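PDB 3E0X: lipase-esterase related protein from Clostridium acetobutylicum, which is of unproven function but is probably a hydrolase of the alpha/beta hydrolase fold, perhaps acting on esters. Local coordinates for residues T18-H23 with I45-K50; A119-L124 with I173-I178; I194-E199 with H227-V232. All blocks are in the same frame, centred on the assembly; numbering follows the deposited sequence.

Interaction 1 (T18-H23 with I45-K50)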
loop_
_atom_site.group_PDB
_atom_site.type_symbol
_atom_site.label_atom_id
_atom_site.label_comp_id
_atom_site.label_asym_id
_atom_site.label_seq_id
_atom_site.Cartn_x
_atom_site.Cartn_y
_atom_site.Cartn_z
ATOM N N THR A 18 8.805 -9.040 -11.252
ATOM C CA THR A 18 7.451 -9.233 -10.765
ATOM C C THR A 18 7.142 -8.136 -9.762
ATOM O O THR A 18 7.924 -7.915 -8.839
ATOM C CB THR A 18 7.323 -10.635 -10.089
ATOM O OG1 THR A 18 7.493 -11.655 -11.081
ATOM C CG2 THR A 18 5.993 -10.808 -9.417
ATOM N N LEU A 19 6.007 -7.467 -9.952
ATOM C CA LEU A 19 5.589 -6.430 -9.030
ATOM C C LEU A 19 4.332 -6.920 -8.359
ATOM O O LEU A 19 3.326 -7.233 -9.032
ATOM C CB LEU A 19 5.294 -5.143 -9.787
ATOM C CG LEU A 19 6.360 -4.536 -10.704
ATOM C CD1 LEU A 19 5.922 -3.167 -11.292
ATOM C CD2 LEU A 19 7.687 -4.401 -10.026
ATOM N N LEU A 20 4.378 -6.996 -7.034
ATOM C CA LEU A 20 3.212 -7.424 -6.267
ATOM C C LEU A 20 2.676 -6.182 -5.540
ATOM O O LEU A 20 3.368 -5.605 -4.693
ATOM C CB LEU A 20 3.619 -8.530 -5.276
ATOM C CG LEU A 20 2.500 -9.061 -4.385
ATOM C CD1 LEU A 20 1.373 -9.667 -5.166
ATOM C CD2 LEU A 20 3.033 -10.082 -3.405
ATOM N N PHE A 21 1.447 -5.783 -5.891
ATOM C CA PHE A 21 0.829 -4.558 -5.387
ATOM C C PHE A 21 -0.084 -4.880 -4.232
ATOM O O PHE A 21 -0.971 -5.748 -4.350
ATOM C CB PHE A 21 -0.024 -3.900 -6.486
ATOM C CG PHE A 21 0.764 -3.450 -7.712
ATOM C CD1 PHE A 21 1.014 -2.090 -7.938
ATOM C CD2 PHE A 21 1.206 -4.368 -8.675
ATOM C CE1 PHE A 21 1.709 -1.658 -9.090
ATOM C CE2 PHE A 21 1.882 -3.945 -9.815
ATOM C CZ PHE A 21 2.136 -2.612 -10.037
ATOM N N VAL A 22 0.068 -4.117 -3.151
ATOM C CA VAL A 22 -0.733 -4.287 -1.954
ATOM C C VAL A 22 -1.412 -2.956 -1.638
ATOM O O VAL A 22 -0.747 -1.952 -1.335
ATOM C CB VAL A 22 0.145 -4.686 -0.754
ATOM C CG1 VAL A 22 -0.708 -4.831 0.485
ATOM C CG2 VAL A 22 0.905 -5.976 -1.045
ATOM N N HIS A 23 -2.741 -2.978 -1.665
ATOM C CA HIS A 23 -3.537 -1.766 -1.495
ATOM C C HIS A 23 -3.612 -1.350 -0.021
ATOM O O HIS A 23 -3.009 -1.977 0.856
ATOM C CB HIS A 23 -4.940 -2.007 -2.058
ATOM C CG HIS A 23 -5.728 -2.967 -1.240
ATOM N ND1 HIS A 23 -5.920 -4.297 -1.574
ATOM C CD2 HIS A 23 -6.360 -2.783 -0.061
ATOM C CE1 HIS A 23 -6.668 -4.873 -0.642
ATOM N NE2 HIS A 23 -6.919 -3.981 0.299
ATOM N N ILE A 45 1.063 -8.300 -10.364
ATOM C CA ILE A 45 0.134 -9.103 -9.576
ATOM C C ILE A 45 -0.479 -8.154 -8.557
ATOM O O ILE A 45 0.235 -7.555 -7.771
ATOM C CB ILE A 45 0.868 -10.287 -8.856
ATOM C CG1 ILE A 45 1.582 -11.191 -9.884
ATOM C CG2 ILE A 45 -0.115 -11.112 -8.068
ATOM C CD1 ILE A 45 2.625 -12.179 -9.265
ATOM N N LEU A 46 -1.797 -7.996 -8.604
ATOM C CA LEU A 46 -2.476 -7.053 -7.703
ATOM C C LEU A 46 -3.352 -7.857 -6.775
ATOM O O LEU A 46 -4.235 -8.556 -7.228
ATOM C CB LEU A 46 -3.283 -6.007 -8.497
ATOM C CG LEU A 46 -2.312 -5.263 -9.438
ATOM C CD1 LEU A 46 -2.409 -5.816 -10.843
ATOM C CD2 LEU A 46 -2.473 -3.743 -9.402
ATOM N N LEU A 47 -3.082 -7.783 -5.470
ATOM C CA LEU A 47 -3.709 -8.590 -4.431
ATOM C C LEU A 47 -4.935 -7.905 -3.821
ATOM O O LEU A 47 -4.874 -6.694 -3.594
ATOM C CB LEU A 47 -2.661 -8.742 -3.316
ATOM C CG LEU A 47 -2.588 -9.981 -2.442
ATOM C CD1 LEU A 47 -2.685 -11.233 -3.302
ATOM C CD2 LEU A 47 -1.300 -9.981 -1.603
ATOM N N ASP A 48 -5.991 -8.645 -3.506
ATOM C CA ASP A 48 -7.005 -8.135 -2.573
ATOM C C ASP A 48 -6.693 -8.703 -1.191
ATOM O O ASP A 48 -6.616 -9.938 -0.994
ATOM C CB ASP A 48 -8.424 -8.563 -2.993
ATOM C CG ASP A 48 -9.060 -7.639 -4.034
ATOM O OD1 ASP A 48 -8.739 -6.428 -4.082
ATOM O OD2 ASP A 48 -9.942 -8.130 -4.781
ATOM N N LEU A 49 -6.500 -7.821 -0.218
ATOM C CA LEU A 49 -6.284 -8.293 1.152
ATOM C C LEU A 49 -7.556 -8.951 1.679
ATOM O O LEU A 49 -8.651 -8.649 1.232
ATOM C CB LEU A 49 -5.875 -7.130 2.080
ATOM C CG LEU A 49 -4.550 -6.431 1.749
ATOM C CD1 LEU A 49 -4.390 -5.147 2.577
ATOM C CD2 LEU A 49 -3.406 -7.435 1.979
ATOM N N LYS A 50 -7.410 -9.835 2.652
ATOM C CA LYS A 50 -8.550 -10.571 3.193
ATOM C C LYS A 50 -9.636 -9.600 3.624
ATOM O O LYS A 50 -9.378 -8.584 4.286
ATOM C CB LYS A 50 -8.069 -11.445 4.358
ATOM C CG LYS A 50 -9.109 -12.386 5.006
ATOM C CD LYS A 50 -8.365 -13.377 5.980
ATOM C CE LYS A 50 -9.278 -14.114 6.895
ATOM N NZ LYS A 50 -9.453 -13.439 8.185
HETATM O O HOH W 1 -3.590 -4.448 -4.202
#
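The Phe21 ring carries Leu46 CD2 on one face, 4.0 Å from the ring centroid as a CH-pi contact displaced toward the rim, while the carbonyl oxygen of Ile45 lies in its plane at the edge. The two side chains run side by side and point the same way from neighbouring parallel strands; Phe32 also meets the Phe21 ring edge-to-face. Leu49 CD1 lies over one face of the His23 ring, the two side chains sliding past each other in opposite directions. At the edge of the imidazole, in plane, sit Leu47 O and Asp48 CA, and His23 ND1 gives a weak hydrogen bond to Leu47 O (3.3 Å). His23 reaches there because its CG takes the crowded position between backbone N and carbonyl carbon (chi1 69°). Strands 18-22 and 43-47 are adjacent parallel strands in the central sheet of the alpha/beta hydrolase fold. Three nearly straight bonds join them: Ile45 N to Leu19 O (2.8 Å), Phe21 N to Ile45 O (2.9 Å) and Leu47 N to Phe21 O (3.1 Å), each donor lying almost along the C=O axis. Farther on, the strands diverge and a water bridges them, donating to both Phe21 O and Leu47 O. On the sheet face opposite Phe21 and Leu46, Leu20 CD1 packs on Ile45 CG2 at 3.6 Å, on the side covered by helix 63-76, which touches Leu20 through Ile74 and Leu47 through Phe73. The Val22 side chain crosses that of Leu49 at about a right angle, with Val22 CG1 4.0 Å from Leu49 CD2. Asp48 turns its carboxylate to the backbone N-H groups of Leu29 and Glu54.

Interaction 2 (A119-L124 with I173-I178); sequences ARFDKL and IACKLI
The irregular loop 119-124, closed by a type I turn from Phe121 to Leu124, runs beside the last turn of helix 165-177, where Ile178 is the first residue to leave helical torsions. The backbones are joined through a water that accepts from Phe121 N (2.8 Å) and lies within donating distance of Cys175 O (2.8 Å) and Ile178 O (2.6 Å). Phe121 does most of the side-chain work. With CG anti to its carbonyl carbon (chi1 -56°), the ring brings CD2 to 3.3 Å from Cys175 O, which lies at the ring edge near its plane. Ile178 CG2 comes to the same edge, 3.8 Å from Phe121 CD2, its side chain pointing the same way as the phenylalanine. Cys175 SG approaches obliquely, 4.8 Å from the Phe121 ring centroid, in a sulfur-aromatic contact. Leu124 CD1 rests against Lys176 CA at 4.2 Å. On the outer side, Arg120, bent at chi3, forms a salt bridge within the loop from NE to Asp122 OD1, meeting that oxygen from above the carboxylate plane. The loop runs from strand 109-115 to helix 126-133, whose Met129 touches Leu124 and Lys176, while Ile178 packs on Val63 and Tyr64 of helix 63-76.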
loop_
_atom_site.group_PDB
_atom_site.type_symbol
_atom_site.label_atom_id
_atom_site.label_comp_id
_atom_site.label_asym_id
_atom_site.label_seq_id
_atom_site.Cartn_x
_atom_site.Cartn_y
_atom_site.Cartn_z
ATOM N N ALA A 119 5.618 3.483 8.557
ATOM C CA ALA A 119 5.826 2.382 9.475
ATOM C C ALA A 119 5.102 2.603 10.805
ATOM O O ALA A 119 5.069 1.726 11.647
ATOM C CB ALA A 119 7.319 2.203 9.736
ATOM N N ARG A 120 4.578 3.802 10.993
ATOM C CA ARG A 120 3.881 4.222 12.218
ATOM C C ARG A 120 3.110 5.461 11.804
ATOM O O ARG A 120 3.591 6.265 11.002
ATOM C CB ARG A 120 4.904 4.526 13.337
ATOM C CG ARG A 120 4.351 5.049 14.674
ATOM C CD ARG A 120 5.497 5.478 15.602
ATOM N NE ARG A 120 6.202 6.663 15.122
ATOM C CZ ARG A 120 7.492 6.921 15.334
ATOM N NH1 ARG A 120 8.240 6.095 16.045
ATOM N NH2 ARG A 120 8.035 8.023 14.833
ATOM N N PHE A 121 1.901 5.594 12.333
ATOM C CA PHE A 121 1.014 6.683 11.940
ATOM C C PHE A 121 0.563 7.427 13.189
ATOM O O PHE A 121 -0.635 7.568 13.442
ATOM C CB PHE A 121 -0.176 6.133 11.142
ATOM C CG PHE A 121 0.240 5.340 9.924
ATOM C CD1 PHE A 121 0.545 5.973 8.717
ATOM C CD2 PHE A 121 0.363 3.961 10.006
ATOM C CE1 PHE A 121 0.955 5.226 7.601
ATOM C CE2 PHE A 121 0.769 3.206 8.883
ATOM C CZ PHE A 121 1.053 3.840 7.675
ATOM N N ASP A 122 1.530 7.933 13.950
ATOM C CA ASP A 122 1.262 8.472 15.290
ATOM C C ASP A 122 0.635 9.853 15.327
ATOM O O ASP A 122 0.234 10.302 16.394
ATOM C CB ASP A 122 2.549 8.439 16.122
ATOM C CG ASP A 122 3.684 9.169 15.451
ATOM O OD1 ASP A 122 4.087 8.734 14.368
ATOM O OD2 ASP A 122 4.168 10.195 15.979
ATOM N N LYS A 123 0.552 10.517 14.177
ATOM C CA LYS A 123 0.012 11.865 14.136
ATOM C C LYS A 123 -1.341 11.965 13.419
ATOM O O LYS A 123 -1.811 13.066 13.127
ATOM C CB LYS A 123 1.030 12.852 13.564
ATOM C CG LYS A 123 2.255 13.020 14.440
ATOM C CD LYS A 123 3.053 14.217 14.050
ATOM C CE LYS A 123 4.348 14.260 14.874
ATOM N NZ LYS A 123 5.256 15.331 14.373
ATOM N N LEU A 124 -1.980 10.825 13.187
ATOM C CA LEU A 124 -3.313 10.828 12.590
ATOM C C LEU A 124 -4.221 11.798 13.335
ATOM O O LEU A 124 -4.245 11.831 14.565
ATOM C CB LEU A 124 -3.913 9.428 12.609
ATOM C CG LEU A 124 -3.329 8.431 11.593
ATOM C CD1 LEU A 124 -3.714 6.993 11.924
ATOM C CD2 LEU A 124 -3.722 8.759 10.146
ATOM N N ILE A 173 -7.970 1.789 12.391
ATOM C CA ILE A 173 -7.564 1.357 13.731
ATOM C C ILE A 173 -6.267 0.534 13.637
ATOM O O ILE A 173 -5.336 0.748 14.437
ATOM C CB ILE A 173 -8.709 0.571 14.455
ATOM C CG1 ILE A 173 -9.865 1.542 14.755
ATOM C CG2 ILE A 173 -8.177 -0.133 15.696
ATOM C CD1 ILE A 173 -11.169 0.893 15.252
ATOM N N ALA A 174 -6.187 -0.375 12.652
ATOM C CA ALA A 174 -4.946 -1.152 12.457
ATOM C C ALA A 174 -3.770 -0.195 12.224
ATOM O O ALA A 174 -2.660 -0.395 12.778
ATOM C CB ALA A 174 -5.103 -2.122 11.288
ATOM N N CYS A 175 -4.022 0.876 11.455
ATOM C CA CYS A 175 -2.944 1.841 11.196
ATOM C C CYS A 175 -2.534 2.609 12.433
ATOM O O CYS A 175 -1.341 2.851 12.650
ATOM C CB CYS A 175 -3.347 2.819 10.101
ATOM S SG CYS A 175 -3.362 2.060 8.457
ATOM N N LYS A 176 -3.508 2.984 13.263
ATOM C CA LYS A 176 -3.172 3.709 14.477
ATOM C C LYS A 176 -2.380 2.813 15.459
ATOM O O LYS A 176 -1.571 3.320 16.244
ATOM C CB LYS A 176 -4.423 4.287 15.140
ATOM C CG LYS A 176 -4.090 4.997 16.433
ATOM C CD LYS A 176 -5.163 5.921 16.941
ATOM C CE LYS A 176 -4.679 6.475 18.285
ATOM N NZ LYS A 176 -5.753 6.680 19.282
ATOM N N LEU A 177 -2.587 1.496 15.397
ATOM C CA LEU A 177 -1.905 0.573 16.292
ATOM C C LEU A 177 -0.486 0.217 15.841
ATOM O O LEU A 177 0.350 -0.027 16.699
ATOM C CB LEU A 177 -2.703 -0.713 16.428
ATOM C CG LEU A 177 -4.042 -0.620 17.169
ATOM C CD1 LEU A 177 -4.807 -1.951 17.047
ATOM C CD2 LEU A 177 -3.881 -0.198 18.624
ATOM N N ILE A 178 -0.211 0.168 14.534
ATOM C CA ILE A 178 1.083 -0.369 14.053
ATOM C C ILE A 178 2.287 0.524 14.378
ATOM O O ILE A 178 2.214 1.757 14.289
ATOM C CB ILE A 178 1.043 -0.679 12.537
ATOM C CG1 ILE A 178 2.240 -1.547 12.114
ATOM C CG2 ILE A 178 0.936 0.618 11.690
ATOM C CD1 ILE A 178 2.348 -2.946 12.811
HETATM O O HOH W 2 0.690 3.909 14.175
#

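Interaction 3 (I194-E199 with H227-V232). With OXE (ortho-xylene), chain C.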
loop_
_atom_site.group_PDB
_atom_site.type_symbol
_atom_site.label_atom_id
_atom_site.label_comp_id
_atom_site.label_asym_id
_atom_site.label_seq_id
_atom_site.Cartn_x
_atom_site.Cartn_y
_atom_site.Cartn_z
ATOM N N ILE A 194 7.685 6.852 -1.517
ATOM C CA ILE A 194 7.199 7.851 -2.490
ATOM C C ILE A 194 5.969 8.480 -1.853
ATOM O O ILE A 194 5.083 7.757 -1.407
ATOM C CB ILE A 194 6.776 7.188 -3.827
ATOM C CG1 ILE A 194 7.970 6.505 -4.487
ATOM C CG2 ILE A 194 6.198 8.245 -4.778
ATOM C CD1 ILE A 194 7.545 5.587 -5.636
ATOM N N VAL A 195 5.901 9.812 -1.820
ATOM C CA VAL A 195 4.806 10.484 -1.096
ATOM C C VAL A 195 4.678 11.912 -1.608
ATOM O O VAL A 195 5.634 12.453 -2.157
ATOM C CB VAL A 195 5.103 10.513 0.435
ATOM C CG1 VAL A 195 6.282 11.406 0.769
ATOM C CG2 VAL A 195 3.881 10.899 1.259
ATOM N N ALA A 196 3.488 12.504 -1.427
ATOM C CA ALA A 196 3.271 13.919 -1.739
ATOM C C ALA A 196 3.471 14.768 -0.480
ATOM O O ALA A 196 2.969 14.425 0.618
ATOM C CB ALA A 196 1.866 14.098 -2.275
ATOM N N LYS A 197 4.175 15.890 -0.651
ATOM C CA LYS A 197 4.485 16.788 0.450
ATOM C C LYS A 197 3.231 17.324 1.131
ATOM O O LYS A 197 3.236 17.554 2.356
ATOM C CB LYS A 197 5.351 17.944 -0.066
ATOM C CG LYS A 197 5.769 18.973 0.994
ATOM C CD LYS A 197 6.590 20.055 0.313
ATOM C CE LYS A 197 6.849 21.227 1.268
ATOM N NZ LYS A 197 7.397 22.399 0.527
ATOM N N ASP A 198 2.162 17.506 0.358
ATOM C CA ASP A 198 0.933 18.069 0.896
ATOM C C ASP A 198 0.023 17.054 1.594
ATOM O O ASP A 198 -1.102 17.389 1.974
ATOM C CB ASP A 198 0.189 18.866 -0.195
ATOM C CG ASP A 198 -0.160 18.043 -1.424
ATOM O OD1 ASP A 198 0.233 16.875 -1.508
ATOM O OD2 ASP A 198 -0.877 18.561 -2.322
ATOM N N GLU A 199 0.493 15.825 1.816
ATOM C CA GLU A 199 -0.293 14.867 2.614
ATOM C C GLU A 199 -0.752 15.398 3.953
ATOM O O GLU A 199 0.053 15.989 4.701
ATOM C CB GLU A 199 0.532 13.621 2.914
ATOM C CG GLU A 199 0.528 12.630 1.786
ATOM C CD GLU A 199 -0.611 11.640 1.869
ATOM O OE1 GLU A 199 -0.618 10.716 1.030
ATOM O OE2 GLU A 199 -1.506 11.788 2.749
ATOM N N HIS A 227 -3.272 12.232 -0.955
ATOM C CA HIS A 227 -3.270 10.775 -0.765
ATOM C C HIS A 227 -3.658 10.016 -2.045
ATOM O O HIS A 227 -3.498 8.784 -2.125
ATOM C CB HIS A 227 -4.160 10.393 0.424
ATOM C CG HIS A 227 -3.834 9.068 1.019
ATOM N ND1 HIS A 227 -2.580 8.758 1.493
ATOM C CD2 HIS A 227 -4.616 7.992 1.268
ATOM C CE1 HIS A 227 -2.596 7.521 1.967
ATOM N NE2 HIS A 227 -3.819 7.038 1.846
ATOM N N PHE A 228 -4.171 10.749 -3.037
ATOM C CA PHE A 228 -4.485 10.145 -4.338
ATOM C C PHE A 228 -3.388 10.401 -5.369
ATOM O O PHE A 228 -3.631 10.309 -6.563
ATOM C CB PHE A 228 -5.869 10.598 -4.839
ATOM C CG PHE A 228 -6.956 9.556 -4.666
ATOM C CD1 PHE A 228 -6.875 8.556 -3.689
ATOM C CD2 PHE A 228 -8.104 9.630 -5.457
ATOM C CE1 PHE A 228 -7.916 7.635 -3.529
ATOM C CE2 PHE A 228 -9.134 8.714 -5.321
ATOM C CZ PHE A 228 -9.057 7.712 -4.357
ATOM N N LEU A 229 -2.173 10.668 -4.898
ATOM C CA LEU A 229 -1.008 10.773 -5.780
ATOM C C LEU A 229 -0.966 9.625 -6.789
ATOM O O LEU A 229 -0.690 9.847 -7.961
ATOM C CB LEU A 229 0.275 10.763 -4.943
ATOM C CG LEU A 229 1.608 10.809 -5.686
ATOM C CD1 LEU A 229 1.798 12.133 -6.448
ATOM C CD2 LEU A 229 2.774 10.577 -4.700
ATOM N N LEU A 230 -1.257 8.403 -6.337
ATOM C CA LEU A 230 -1.156 7.209 -7.217
ATOM C C LEU A 230 -2.225 7.172 -8.313
ATOM O O LEU A 230 -2.168 6.303 -9.206
ATOM C CB LEU A 230 -1.220 5.892 -6.401
ATOM C CG LEU A 230 -2.609 5.369 -5.962
ATOM C CD1 LEU A 230 -2.465 3.969 -5.368
ATOM C CD2 LEU A 230 -3.392 6.281 -5.011
ATOM N N VAL A 231 -3.237 8.045 -8.183
ATOM C CA VAL A 231 -4.321 8.136 -9.156
ATOM C C VAL A 231 -4.116 9.356 -10.055
ATOM O O VAL A 231 -4.142 9.237 -11.289
ATOM C CB VAL A 231 -5.694 8.234 -8.440
ATOM C CG1 VAL A 231 -6.765 8.778 -9.382
ATOM C CG2 VAL A 231 -6.074 6.884 -7.899
ATOM N N VAL A 232 -3.873 10.517 -9.452
ATOM C CA VAL A 232 -3.768 11.752 -10.238
ATOM C C VAL A 232 -2.394 11.944 -10.885
ATOM O O VAL A 232 -2.262 12.705 -11.857
ATOM C CB VAL A 232 -4.149 13.011 -9.423
ATOM C CG1 VAL A 232 -5.561 12.863 -8.890
ATOM C CG2 VAL A 232 -3.179 13.257 -8.279
HETATM C C1 OXE C . -6.817 5.719 2.502
HETATM C C2 OXE C . -7.039 4.899 1.290
HETATM C C3 OXE C . -8.041 5.247 0.386
HETATM C C4 OXE C . -8.808 6.388 0.643
HETATM C C5 OXE C . -8.613 7.166 1.790
HETATM C C6 OXE C . -7.609 6.848 2.722
HETATM C "C1'" OXE C . -5.709 5.336 3.451
HETATM C "C2'" OXE C . -6.193 3.686 1.057
#
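A buried carboxylate, Glu199, grips the imidazole of His227 across loops that follow two neighbouring strands. His227 ND1 donates to Glu199 OE1 at 2.8 Å with an N-H...O angle of 162°; the oxygen uses its syn lone pair and lies in the ring plane, although the carboxylate and ring planes stand 76° apart. Glu199 gets there by a fold at chi2 (-89°), which turns its acid end toward the histidine. Its other oxygen, OE2, accepts from the backbone N-H groups of Leu201 and Thr202, so both oxygens are engaged and the carboxylate's rotation is fixed. A negative charge here would tend to polarise the ring and raise the basicity of NE2. That nitrogen faces the bound ortho-xylene, whose methyl carbon C1' is only 3.0 Å from His227 NE2, a tight approach, and whose ring carbon C1 is 3.4 Å from His227 CD2. The side chain of His227 also touches Ser92, and its ring meets that of Tyr91, whose hydroxyl bonds to His227 O. Beyond this polar end the contact turns apolar: Leu229, in the short helix 229-232, sends CD2 over the strand, 3.9 Å from Ala196 N and 4.1 Å from Ile194 CG2, crossing the isoleucine at about a right angle. An acid after one strand, a histidine after the last strand and Ser92 in a GxSxG sequence resemble the catalytic triad of alpha/beta hydrolases, with Glu199 probably as the acid and Ser92 the likely nucleophile in its elbow.

In the fold
All three contacts are mainly buried, but interaction 2 has an exposed margin at Lys176 and a partly exposed one at Arg120. Interactions 1 and 3 both reach the central sheet and lie on opposite sides of the chain's centre, about 19 Å apart between centres. Interaction 1 joins two adjacent strands by backbone bonds and hydrophobic packing; interaction 3 ties the turn after strand 191-196 to His227 by one His-carboxylate hydrogen bond and packs Leu229 of helix 229-232 on the strand. Interaction 2 involves no sheet strand and relies on water and an aromatic ring. Its helix 165-177 precedes strand 191-196 of interaction 3. His227 borders the ortho-xylene pocket, while His23 and Cys175 lie about 7 and 6 Å from that ligand by their side chains.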